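PDB 4GL6: DUF5037 domain-containing protein from Ruminococcus gnavus, which is of unknown function and belongs to the DUF5037 family, its chain containing one antiparallel and one mixed beta sheet. Local coordinates for residues Ser141-Ile146 against Tyr178-Asp183; Gln102-Ile107 against Phe197-Glu202; Gly172-Leu177 against Ile219-Ser224; Ser120-Tyr125 against Lys137-Ala142. All coordinates share one frame; numbering follows the deposited sequence.

Contact 1: residues Ser141-Ile146 against Tyr178-Asp183; sequences SAWVYI and YVYYLD
Trp143 and Tyr178 stand side by side and point the same way, their rings in an offset stack: the centroid of the indole six-membered ring lies 3.6 Å from that of the Tyr178 ring, with 6° between the planes. Trp143 CZ3 sits over the centre of the phenol ring, 3.3 Å from Tyr178 CG. Tyr178 CG is anti to its own carbonyl carbon (chi1 -59°), as CG of Trp143 is, which lets the two rings leave neighbouring strands in step. Two bridges further on, at the next pair on this face, the rings barely overlap. Tyr145 and Tyr180 are also side by side, but their rings, near parallel, are slid so far that their centroids are 4.8 Å apart; Tyr145 CE1 approaches Tyr180 CD1 at 3.3 Å. Tyr180 CE1 also comes to the edge of the indole, 4.1 Å from Trp143 CE3. On the other face Ile146 CD1 touches Val179 CG1 at 3.5 Å and meets Tyr181 at CE2; the Tyr181 hydroxyl bonds Glu159. Beneath the rings the two strands run parallel (16° between their directions), as the outer members of the beta-alpha-beta unit 140-147, 156-171, 175-182. Val144 donates its N-H to Tyr178 O and accepts from Tyr180 N, the latter at 2.8 Å between Tyr180 N and Val144 O. The chemistry is therefore divided: main-chain bonds fix the register, with ring-on-ring contact on the Trp143 face and, on the other, aliphatic packing of Ile146 on Val179 and the Tyr181 ring.

Contact 2: residues Gln102-Ile107 against Phe197-Glu202; sequences QGDIII and FTSGDE
Ser199, within the type II beta turn Thr198-Asp201, and Glu202, just past it, meet Gln102 on the edge strand 99-104. CG of Gln102 is anti to its backbone N (chi1 -169°), and an extended chain beyond it carries the amide to the turn. There it is gripped at both atoms. Ser199 OG donates to Gln102 OE1 at 2.9 Å from above the carbonyl plane, 54° out of it. Gln102 NE2 donates to Glu202 OE2 at 3.0 Å; the two side chains meet tip to tip, the acceptor lying in the amide plane and being approached on the anti side of the carboxylate. One water donates to both Gln102 OE1 and Glu202 OE2, and a second accepts from Gln102 NE2 and donates to Phe197 O. Glu202 also reaches back to the turn before it, taking weak bonds from Gly200 N. An alanine in place of Gln102 would probably leave the Ser199 hydroxyl and Glu202 OE2 without their mate on the strand and the turn less firmly held. Around the contact, Leu194 of helix 184-194 packs on both Gln102 and Glu202, while Trp143 of the adjacent strand 140-147 touches Gln102 and Ser199.

Contact 3: residues Gly172-Leu177 against Ile219-Ser224; sequences GGQALL and IMRYGS
Gln174 and Tyr222 face each other where strand 175-182 pairs antiparallel with 215-220, an outermost strand of the mixed sheet, and where a type II beta turn, Arg221-Ser224, begins. From the backbone the Gln174 side chain sets out with CG anti to N (chi1 -177°) and continues extended. Its CB lies 3.7 Å from Tyr222 N. CG comes next and rests 3.7 Å from Met220 O. CD then meets the methyl end of Ile219, with Gln174 CD 3.9 Å from Ile219 CD1. At the tip the amide divides its work: OE1 accepts from Tyr222 N at 3.2 Å, the donor lying in the carbonyl plane on a lone pair and the N-H...O angle being 160°, while NE2, also beside Ile219 CD1, is hydrogen-bonded to Thr138 OG1. The side-chain amide thus adds one bond to the turn just past the last main-chain pair. Next along the strands, Ala175 and Met220 (a selenomethionine) form the hydrogen-bonded pair, with Met220 N to Ala175 O at 3.0 Å and Ala175 N to Met220 O at 3.1 Å. Leu176 and Ile219, the non-hydrogen-bonded pair, lie side by side and touch through Leu176 CG and Ile219 CG1 at 3.9 Å. Beyond the pair Arg221 makes a salt bridge to Asp228, and the Tyr222 ring stacks with Tyr136. Met220 O has a further, weaker neighbour besides Ala175 N: the CA-H of Gln174, with Gln174 CA 3.3 Å from that oxygen.

Contact 4: residues Ser120-Tyr125 against Lys137-Ala142; sequences SQWKNY and KTLGSA
Tyr125 OH donates to Leu139 O at 2.6 Å, the one hydrogen bond between 120-125 and 137-142. The hydroxyl lies in the carbonyl plane on a lone pair of Leu139 O, with a C=O...O angle of 129°, and that oxygen in turn sits at the edge of the Tyr125 ring, in its plane. The bond is thus in the plane of both flat groups. Lys137 crosses the tyrosine at about a right angle, its CE 3.4 Å from Tyr125 OH, and carries its ammonium on to Ile106 O. The Leu139 side chain crosses both Tyr125 and Trp122 obliquely: CD2 is 4.0 Å from Tyr125 CE2, and CD1 is 4.1 Å from Trp122 CZ2. The two rings are themselves neighbours, Tyr125 CD2 standing over the rim of one indole face. All this joins the first turn of helix 122-129, with Gln121 at its N-cap position, to the chain leading into strand 140-147 of the mixed sheet. Tyr125 CG is anti to its backbone N (chi1 177°), and from there the ring extends to the incoming chain. A phenylalanine at Tyr125 would keep the ring against Leu139 CD2 but would probably leave Leu139 O without its hydrogen-bond mate and the helix less closely tied to the strand entry. Ile105 and Ile107, together with Leu80 of helix 75-95, pack on the same tyrosine, while Trp122 NE1 is bound by Leu171 O at the end of helix 156-171.

How the contacts relate
Contact 1 is the buried one, and contacts 2, 3 and 4 are partly buried, although contact 2 lies nearest the centre of the chain. All four reach the mixed sheet. Contacts 1 and 3 share strand 175-182, paired parallel in one and antiparallel in the other; contacts 1 and 4 share strand 140-147, their segments overlapping at Ser141 and Ala142. Main-chain bonding and ring stacking govern contact 1, whereas contacts 2 and 4 rest on side-chain polar groups, tying an edge strand to a turn and a helix to a strand entry, and contact 3 mixes the two, adding the Gln174 amide to a main-chain pair. Lys137 NZ to Ile106 O links contacts 4 and 2.

Contact 1: residues Ser141-Ile146 against Tyr178-Asp183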
# COMPACT_ATOMS: atom_id res chain seq x y z
N SER A 141 3.43 3.65 -4.79
CA SER A 141 3.00 2.72 -5.79
C SER A 141 1.65 2.16 -5.39
O SER A 141 1.34 2.10 -4.21
CB SER A 141 4.01 1.60 -5.92
OG SER A 141 5.26 2.17 -6.25
N ALA A 142 0.83 1.83 -6.37
CA ALA A 142 -0.47 1.19 -6.13
C ALA A 142 -0.44 -0.17 -6.79
O ALA A 142 -0.09 -0.24 -7.98
CB ALA A 142 -1.59 2.02 -6.69
N TRP A 143 -0.74 -1.22 -6.02
CA TRP A 143 -0.82 -2.60 -6.51
C TRP A 143 -2.28 -2.94 -6.51
O TRP A 143 -2.84 -3.23 -5.46
CB TRP A 143 0.01 -3.54 -5.63
CG TRP A 143 1.43 -3.08 -5.53
CD1 TRP A 143 1.99 -2.21 -4.60
CD2 TRP A 143 2.52 -3.41 -6.43
NE1 TRP A 143 3.31 -2.01 -4.85
CE2 TRP A 143 3.69 -2.71 -5.93
CE3 TRP A 143 2.63 -4.21 -7.54
CZ2 TRP A 143 4.93 -2.81 -6.55
CZ3 TRP A 143 3.88 -4.31 -8.16
CH2 TRP A 143 5.00 -3.62 -7.68
N VAL A 144 -2.89 -2.87 -7.69
CA VAL A 144 -4.30 -3.16 -7.89
C VAL A 144 -4.46 -4.58 -8.45
O VAL A 144 -3.84 -4.93 -9.45
CB VAL A 144 -4.93 -2.17 -8.85
CG1 VAL A 144 -6.41 -2.49 -9.02
CG2 VAL A 144 -4.76 -0.75 -8.32
N TYR A 145 -5.31 -5.37 -7.79
CA TYR A 145 -5.63 -6.75 -8.17
C TYR A 145 -7.12 -6.82 -8.51
O TYR A 145 -7.94 -6.61 -7.62
CB TYR A 145 -5.25 -7.68 -7.01
CG TYR A 145 -3.76 -7.64 -6.70
CD1 TYR A 145 -2.86 -8.37 -7.46
CD2 TYR A 145 -3.26 -6.81 -5.69
CE1 TYR A 145 -1.49 -8.30 -7.21
CE2 TYR A 145 -1.90 -6.74 -5.43
CZ TYR A 145 -1.02 -7.49 -6.20
OH TYR A 145 0.33 -7.44 -5.96
N ILE A 146 -7.47 -7.06 -9.78
CA ILE A 146 -8.85 -7.10 -10.27
C ILE A 146 -9.31 -8.51 -10.61
O ILE A 146 -8.54 -9.28 -11.18
CB ILE A 146 -9.02 -6.24 -11.55
CG1 ILE A 146 -8.68 -4.78 -11.29
CG2 ILE A 146 -10.45 -6.34 -12.08
CD1 ILE A 146 -8.72 -3.90 -12.52
N TYR A 178 0.25 -0.47 -10.91
CA TYR A 178 0.31 -1.88 -11.31
C TYR A 178 -1.13 -2.41 -11.26
O TYR A 178 -1.82 -2.24 -10.24
CB TYR A 178 1.23 -2.67 -10.38
CG TYR A 178 2.66 -2.17 -10.30
CD1 TYR A 178 3.05 -1.21 -9.34
CD2 TYR A 178 3.63 -2.67 -11.14
CE1 TYR A 178 4.38 -0.76 -9.26
CE2 TYR A 178 4.95 -2.23 -11.07
CZ TYR A 178 5.32 -1.28 -10.13
OH TYR A 178 6.63 -0.84 -10.06
N VAL A 179 -1.63 -2.97 -12.36
CA VAL A 179 -2.99 -3.50 -12.42
C VAL A 179 -2.91 -4.91 -12.92
O VAL A 179 -2.52 -5.13 -14.07
CB VAL A 179 -3.94 -2.68 -13.32
CG1 VAL A 179 -5.35 -3.26 -13.28
CG2 VAL A 179 -3.96 -1.22 -12.86
N TYR A 180 -3.23 -5.85 -12.04
CA TYR A 180 -3.25 -7.29 -12.35
C TYR A 180 -4.69 -7.69 -12.66
O TYR A 180 -5.58 -7.39 -11.86
CB TYR A 180 -2.76 -8.10 -11.14
CG TYR A 180 -1.28 -8.00 -10.87
CD1 TYR A 180 -0.75 -6.96 -10.12
CD2 TYR A 180 -0.39 -9.00 -11.31
CE1 TYR A 180 0.62 -6.88 -9.86
CE2 TYR A 180 0.98 -8.93 -11.05
CZ TYR A 180 1.47 -7.85 -10.32
OH TYR A 180 2.80 -7.78 -10.04
N TYR A 181 -4.91 -8.31 -13.83
CA TYR A 181 -6.23 -8.82 -14.24
C TYR A 181 -6.24 -10.34 -14.02
O TYR A 181 -5.94 -11.14 -14.91
CB TYR A 181 -6.51 -8.46 -15.69
CG TYR A 181 -6.61 -6.96 -15.90
CD1 TYR A 181 -5.49 -6.19 -16.23
CD2 TYR A 181 -7.83 -6.30 -15.78
CE1 TYR A 181 -5.58 -4.81 -16.44
CE2 TYR A 181 -7.94 -4.91 -15.98
CZ TYR A 181 -6.81 -4.18 -16.32
OH TYR A 181 -6.92 -2.81 -16.51
N LEU A 182 -6.57 -10.72 -12.79
CA LEU A 182 -6.57 -12.12 -12.35
C LEU A 182 -7.87 -12.85 -12.68
O LEU A 182 -8.94 -12.24 -12.72
CB LEU A 182 -6.40 -12.18 -10.82
CG LEU A 182 -5.19 -11.49 -10.19
CD1 LEU A 182 -5.28 -11.69 -8.68
CD2 LEU A 182 -3.90 -12.09 -10.71
N ASP A 183 -7.76 -14.15 -12.90
CA ASP A 183 -8.94 -14.99 -13.11
C ASP A 183 -9.62 -15.10 -11.73
O ASP A 183 -8.97 -14.92 -10.68
CB ASP A 183 -8.58 -16.35 -13.73
CG ASP A 183 -7.79 -17.26 -12.78
OD1 ASP A 183 -8.40 -17.99 -11.95
OD2 ASP A 183 -6.54 -17.24 -12.90

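Contact 2: residues Gln102-Ile107 against Phe197-Glu202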
# COMPACT_ATOMS: atom_id res chain seq x y z
N GLN A 102 -4.07 -2.02 -3.16
CA GLN A 102 -3.04 -1.97 -2.12
C GLN A 102 -2.10 -0.76 -2.33
O GLN A 102 -1.32 -0.73 -3.29
CB GLN A 102 -2.23 -3.25 -2.15
CG GLN A 102 -1.30 -3.43 -0.96
CD GLN A 102 -0.33 -4.55 -1.19
OE1 GLN A 102 0.56 -4.43 -2.03
NE2 GLN A 102 -0.47 -5.60 -0.43
N GLY A 103 -2.17 0.20 -1.43
CA GLY A 103 -1.30 1.38 -1.48
C GLY A 103 0.03 1.06 -0.83
O GLY A 103 0.05 0.44 0.23
N ASP A 104 1.12 1.49 -1.46
CA ASP A 104 2.50 1.24 -1.01
C ASP A 104 3.25 2.56 -0.93
O ASP A 104 3.94 2.96 -1.87
CB ASP A 104 3.15 0.24 -1.99
CG ASP A 104 4.58 -0.15 -1.61
OD1 ASP A 104 5.02 -0.00 -0.44
OD2 ASP A 104 5.27 -0.65 -2.51
N ILE A 105 3.06 3.24 0.20
CA ILE A 105 3.68 4.53 0.50
C ILE A 105 4.64 4.32 1.66
O ILE A 105 4.25 3.82 2.67
CB ILE A 105 2.62 5.57 0.88
CG1 ILE A 105 1.75 5.89 -0.36
CG2 ILE A 105 3.25 6.87 1.39
CD1 ILE A 105 0.51 6.70 -0.09
N ILE A 106 5.91 4.69 1.47
CA ILE A 106 6.97 4.56 2.48
C ILE A 106 7.51 5.94 2.87
O ILE A 106 8.10 6.62 2.05
CB ILE A 106 8.14 3.71 1.94
CG1 ILE A 106 7.66 2.26 1.66
CG2 ILE A 106 9.32 3.75 2.92
CD1 ILE A 106 7.23 1.45 2.87
N ILE A 107 7.31 6.31 4.14
CA ILE A 107 7.79 7.57 4.71
C ILE A 107 9.22 7.35 5.19
O ILE A 107 9.44 6.47 6.03
CB ILE A 107 6.96 7.96 5.95
CG1 ILE A 107 5.50 8.16 5.58
CG2 ILE A 107 7.51 9.22 6.61
CD1 ILE A 107 5.24 9.20 4.50
N PHE A 197 -1.35 -9.47 5.04
CA PHE A 197 0.07 -9.13 4.83
C PHE A 197 0.19 -7.80 4.09
O PHE A 197 -0.66 -7.47 3.28
CB PHE A 197 0.80 -10.21 4.02
CG PHE A 197 1.00 -11.50 4.76
CD1 PHE A 197 1.86 -11.55 5.86
CD2 PHE A 197 0.39 -12.68 4.33
CE1 PHE A 197 2.06 -12.73 6.55
CE2 PHE A 197 0.59 -13.86 5.03
CZ PHE A 197 1.43 -13.89 6.14
N THR A 198 1.27 -7.06 4.38
CA THR A 198 1.55 -5.76 3.75
C THR A 198 2.26 -5.93 2.42
O THR A 198 2.78 -7.00 2.11
CB THR A 198 2.37 -4.85 4.67
OG1 THR A 198 3.49 -5.57 5.16
CG2 THR A 198 1.50 -4.38 5.84
N SER A 199 2.29 -4.83 1.66
CA SER A 199 2.87 -4.78 0.32
C SER A 199 4.29 -5.30 0.25
O SER A 199 5.18 -4.79 0.95
CB SER A 199 2.85 -3.35 -0.22
OG SER A 199 3.19 -3.31 -1.58
N GLY A 200 4.49 -6.32 -0.59
CA GLY A 200 5.77 -6.98 -0.75
C GLY A 200 5.99 -8.17 0.19
O GLY A 200 6.76 -9.05 -0.16
N ASP A 201 5.33 -8.19 1.36
CA ASP A 201 5.49 -9.26 2.36
C ASP A 201 4.40 -10.35 2.22
O ASP A 201 4.15 -11.11 3.18
CB ASP A 201 5.49 -8.65 3.78
CG ASP A 201 6.31 -9.47 4.83
OD1 ASP A 201 6.72 -10.63 4.59
OD2 ASP A 201 6.56 -8.92 5.93
N GLU A 202 3.79 -10.47 1.04
CA GLU A 202 2.71 -11.45 0.82
C GLU A 202 3.13 -12.92 0.87
O GLU A 202 2.30 -13.75 1.18
CB GLU A 202 1.96 -11.20 -0.50
CG GLU A 202 1.28 -9.84 -0.61
CD GLU A 202 2.12 -8.72 -1.18
OE1 GLU A 202 3.32 -8.90 -1.42
OE2 GLU A 202 1.55 -7.62 -1.38
O HOH W 1 1.04 -6.22 -3.88
O HOH W 2 -2.28 -5.57 1.90

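Contact 3: residues Gly172-Leu177 against Ile219-Ser224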
# COMPACT_ATOMS: atom_id res chain seq x y z
N GLY A 172 -0.95 14.08 -7.94
CA GLY A 172 -0.07 15.27 -7.91
C GLY A 172 1.44 15.13 -7.78
O GLY A 172 2.10 16.06 -7.31
N GLY A 173 1.99 14.00 -8.21
CA GLY A 173 3.44 13.81 -8.23
C GLY A 173 3.88 12.56 -8.97
O GLY A 173 3.12 11.98 -9.73
N GLN A 174 5.12 12.14 -8.73
CA GLN A 174 5.62 10.90 -9.33
C GLN A 174 5.00 9.71 -8.59
O GLN A 174 5.10 9.62 -7.37
CB GLN A 174 7.16 10.85 -9.33
CG GLN A 174 7.72 9.60 -10.00
CD GLN A 174 9.17 9.63 -10.41
OE1 GLN A 174 9.58 10.36 -11.33
NE2 GLN A 174 9.96 8.74 -9.80
N ALA A 175 4.34 8.82 -9.34
CA ALA A 175 3.72 7.61 -8.76
C ALA A 175 3.62 6.49 -9.79
O ALA A 175 3.54 6.76 -10.99
CB ALA A 175 2.34 7.93 -8.20
N LEU A 176 3.62 5.24 -9.30
CA LEU A 176 3.53 4.03 -10.15
C LEU A 176 2.17 3.36 -10.00
O LEU A 176 1.54 3.43 -8.93
CB LEU A 176 4.63 3.02 -9.79
CG LEU A 176 6.05 3.46 -10.15
CD1 LEU A 176 6.56 4.51 -9.17
CD2 LEU A 176 7.01 2.29 -10.21
N LEU A 177 1.73 2.70 -11.08
CA LEU A 177 0.47 1.93 -11.11
C LEU A 177 0.75 0.53 -11.63
O LEU A 177 1.41 0.38 -12.68
CB LEU A 177 -0.54 2.59 -12.05
CG LEU A 177 -1.92 1.92 -12.19
CD1 LEU A 177 -2.63 1.71 -10.86
CD2 LEU A 177 -2.80 2.74 -13.12
N ILE A 219 4.52 4.10 -14.81
CA ILE A 219 4.86 5.21 -13.96
C ILE A 219 4.46 6.51 -14.64
O ILE A 219 4.50 6.62 -15.88
CB ILE A 219 6.38 5.22 -13.69
CG1 ILE A 219 6.76 6.30 -12.66
CG2 ILE A 219 7.19 5.38 -14.98
CD1 ILE A 219 8.22 6.33 -12.28
N MSE A 220 4.00 7.46 -13.83
CA MSE A 220 3.77 8.85 -14.29
C MSE A 220 4.88 9.57 -13.56
O MSE A 220 4.88 9.62 -12.32
CB MSE A 220 2.40 9.41 -13.92
CG MSE A 220 2.25 10.87 -14.36
SE MSE A 220 0.43 11.50 -14.37
CE MSE A 220 -0.33 10.47 -15.82
N ARG A 221 5.84 10.07 -14.34
CA ARG A 221 7.02 10.71 -13.78
C ARG A 221 6.74 12.11 -13.33
O ARG A 221 5.74 12.71 -13.71
CB ARG A 221 8.17 10.72 -14.79
CG ARG A 221 8.61 9.32 -15.12
CD ARG A 221 9.76 9.29 -16.09
NE ARG A 221 10.17 7.91 -16.29
CZ ARG A 221 10.88 7.18 -15.42
NH1 ARG A 221 11.30 7.68 -14.25
NH2 ARG A 221 11.16 5.91 -15.73
N TYR A 222 7.66 12.60 -12.51
CA TYR A 222 7.62 13.94 -11.97
C TYR A 222 7.60 14.94 -13.12
O TYR A 222 8.40 14.82 -14.06
CB TYR A 222 8.85 14.15 -11.07
CG TYR A 222 8.79 15.40 -10.29
CD1 TYR A 222 8.12 15.45 -9.06
CD2 TYR A 222 9.39 16.57 -10.77
CE1 TYR A 222 8.06 16.62 -8.33
CE2 TYR A 222 9.33 17.74 -10.04
CZ TYR A 222 8.66 17.76 -8.83
OH TYR A 222 8.61 18.92 -8.11
N GLY A 223 6.65 15.88 -13.04
CA GLY A 223 6.49 16.91 -14.06
C GLY A 223 5.95 16.43 -15.41
O GLY A 223 6.12 17.12 -16.41
N SER A 224 5.32 15.26 -15.43
CA SER A 224 4.74 14.66 -16.63
C SER A 224 3.24 14.48 -16.40
O SER A 224 2.83 14.09 -15.32
CB SER A 224 5.40 13.32 -16.89
OG SER A 224 4.91 12.74 -18.08

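Contact 4: residues Ser120-Tyr125 against Lys137-Ala142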
# COMPACT_ATOMS: atom_id res chain seq x y z
N SER A 120 -0.23 13.18 7.47
CA SER A 120 -1.34 12.41 6.89
C SER A 120 -2.23 13.20 5.92
O SER A 120 -3.05 12.61 5.24
CB SER A 120 -2.22 11.82 7.98
OG SER A 120 -2.88 12.86 8.68
N GLN A 121 -2.13 14.53 5.89
CA GLN A 121 -2.85 15.31 4.88
C GLN A 121 -2.09 15.20 3.56
O GLN A 121 -0.92 15.61 3.46
CB GLN A 121 -2.92 16.76 5.26
CG GLN A 121 -3.64 17.03 6.56
CD GLN A 121 -3.87 18.51 6.70
OE1 GLN A 121 -3.18 19.17 7.47
NE2 GLN A 121 -4.75 19.05 5.87
N TRP A 122 -2.77 14.68 2.55
CA TRP A 122 -2.18 14.46 1.22
C TRP A 122 -1.47 15.68 0.67
O TRP A 122 -0.35 15.57 0.18
CB TRP A 122 -3.24 13.95 0.26
CG TRP A 122 -2.63 13.43 -0.99
CD1 TRP A 122 -2.50 14.08 -2.19
CD2 TRP A 122 -2.01 12.15 -1.18
NE1 TRP A 122 -1.88 13.30 -3.11
CE2 TRP A 122 -1.54 12.13 -2.57
CE3 TRP A 122 -1.79 11.04 -0.38
CZ2 TRP A 122 -0.90 11.04 -3.12
CZ3 TRP A 122 -1.15 9.94 -0.95
CH2 TRP A 122 -0.72 9.94 -2.28
N LYS A 123 -2.10 16.85 0.77
CA LYS A 123 -1.50 18.10 0.30
C LYS A 123 -0.09 18.38 0.90
O LYS A 123 0.81 18.79 0.17
CB LYS A 123 -2.43 19.30 0.50
CG LYS A 123 -2.93 19.53 1.93
CD LYS A 123 -3.35 20.99 2.18
CE LYS A 123 -3.68 21.24 3.64
NZ LYS A 123 -3.75 22.68 3.98
N ASN A 124 0.10 18.10 2.19
CA ASN A 124 1.39 18.31 2.86
C ASN A 124 2.42 17.30 2.44
O ASN A 124 3.61 17.62 2.36
CB ASN A 124 1.25 18.22 4.39
CG ASN A 124 0.46 19.36 4.97
OD1 ASN A 124 0.42 20.45 4.42
ND2 ASN A 124 -0.14 19.12 6.12
N TYR A 125 1.96 16.07 2.22
CA TYR A 125 2.82 14.99 1.80
C TYR A 125 3.39 15.27 0.40
O TYR A 125 4.58 15.10 0.17
CB TYR A 125 2.08 13.65 1.88
CG TYR A 125 2.88 12.48 1.38
CD1 TYR A 125 4.11 12.16 1.96
CD2 TYR A 125 2.41 11.67 0.34
CE1 TYR A 125 4.87 11.07 1.50
CE2 TYR A 125 3.16 10.57 -0.14
CZ TYR A 125 4.38 10.29 0.45
OH TYR A 125 5.09 9.23 0.00
N LYS A 137 10.58 12.81 -4.52
CA LYS A 137 10.35 11.51 -3.98
C LYS A 137 9.11 10.93 -4.67
O LYS A 137 8.12 11.63 -4.88
CB LYS A 137 10.11 11.60 -2.48
CG LYS A 137 9.65 10.28 -1.84
CD LYS A 137 9.30 10.38 -0.36
CE LYS A 137 8.52 9.16 0.12
NZ LYS A 137 9.24 7.87 -0.07
N THR A 138 9.20 9.65 -5.02
CA THR A 138 8.08 8.91 -5.56
C THR A 138 7.04 8.85 -4.43
O THR A 138 7.31 8.33 -3.36
CB THR A 138 8.47 7.47 -5.96
OG1 THR A 138 9.42 7.52 -7.02
CG2 THR A 138 7.26 6.72 -6.42
N LEU A 139 5.85 9.38 -4.71
CA LEU A 139 4.74 9.44 -3.75
C LEU A 139 4.44 8.05 -3.24
O LEU A 139 4.31 7.82 -2.03
CB LEU A 139 3.48 10.02 -4.40
CG LEU A 139 3.57 11.49 -4.82
CD1 LEU A 139 2.27 11.84 -5.53
CD2 LEU A 139 3.81 12.44 -3.66
N GLY A 140 4.36 7.12 -4.18
CA GLY A 140 4.19 5.71 -3.86
C GLY A 140 3.81 4.89 -5.07
O GLY A 140 3.87 5.38 -6.21
N SER A 141 3.43 3.65 -4.79
CA SER A 141 3.00 2.72 -5.79
C SER A 141 1.65 2.16 -5.39
O SER A 141 1.34 2.10 -4.21
CB SER A 141 4.01 1.60 -5.92
OG SER A 141 5.26 2.17 -6.25
N ALA A 142 0.83 1.83 -6.37
CA ALA A 142 -0.47 1.19 -6.13
C ALA A 142 -0.44 -0.17 -6.79
O ALA A 142 -0.09 -0.24 -7.98
CB ALA A 142 -1.59 2.02 -6.69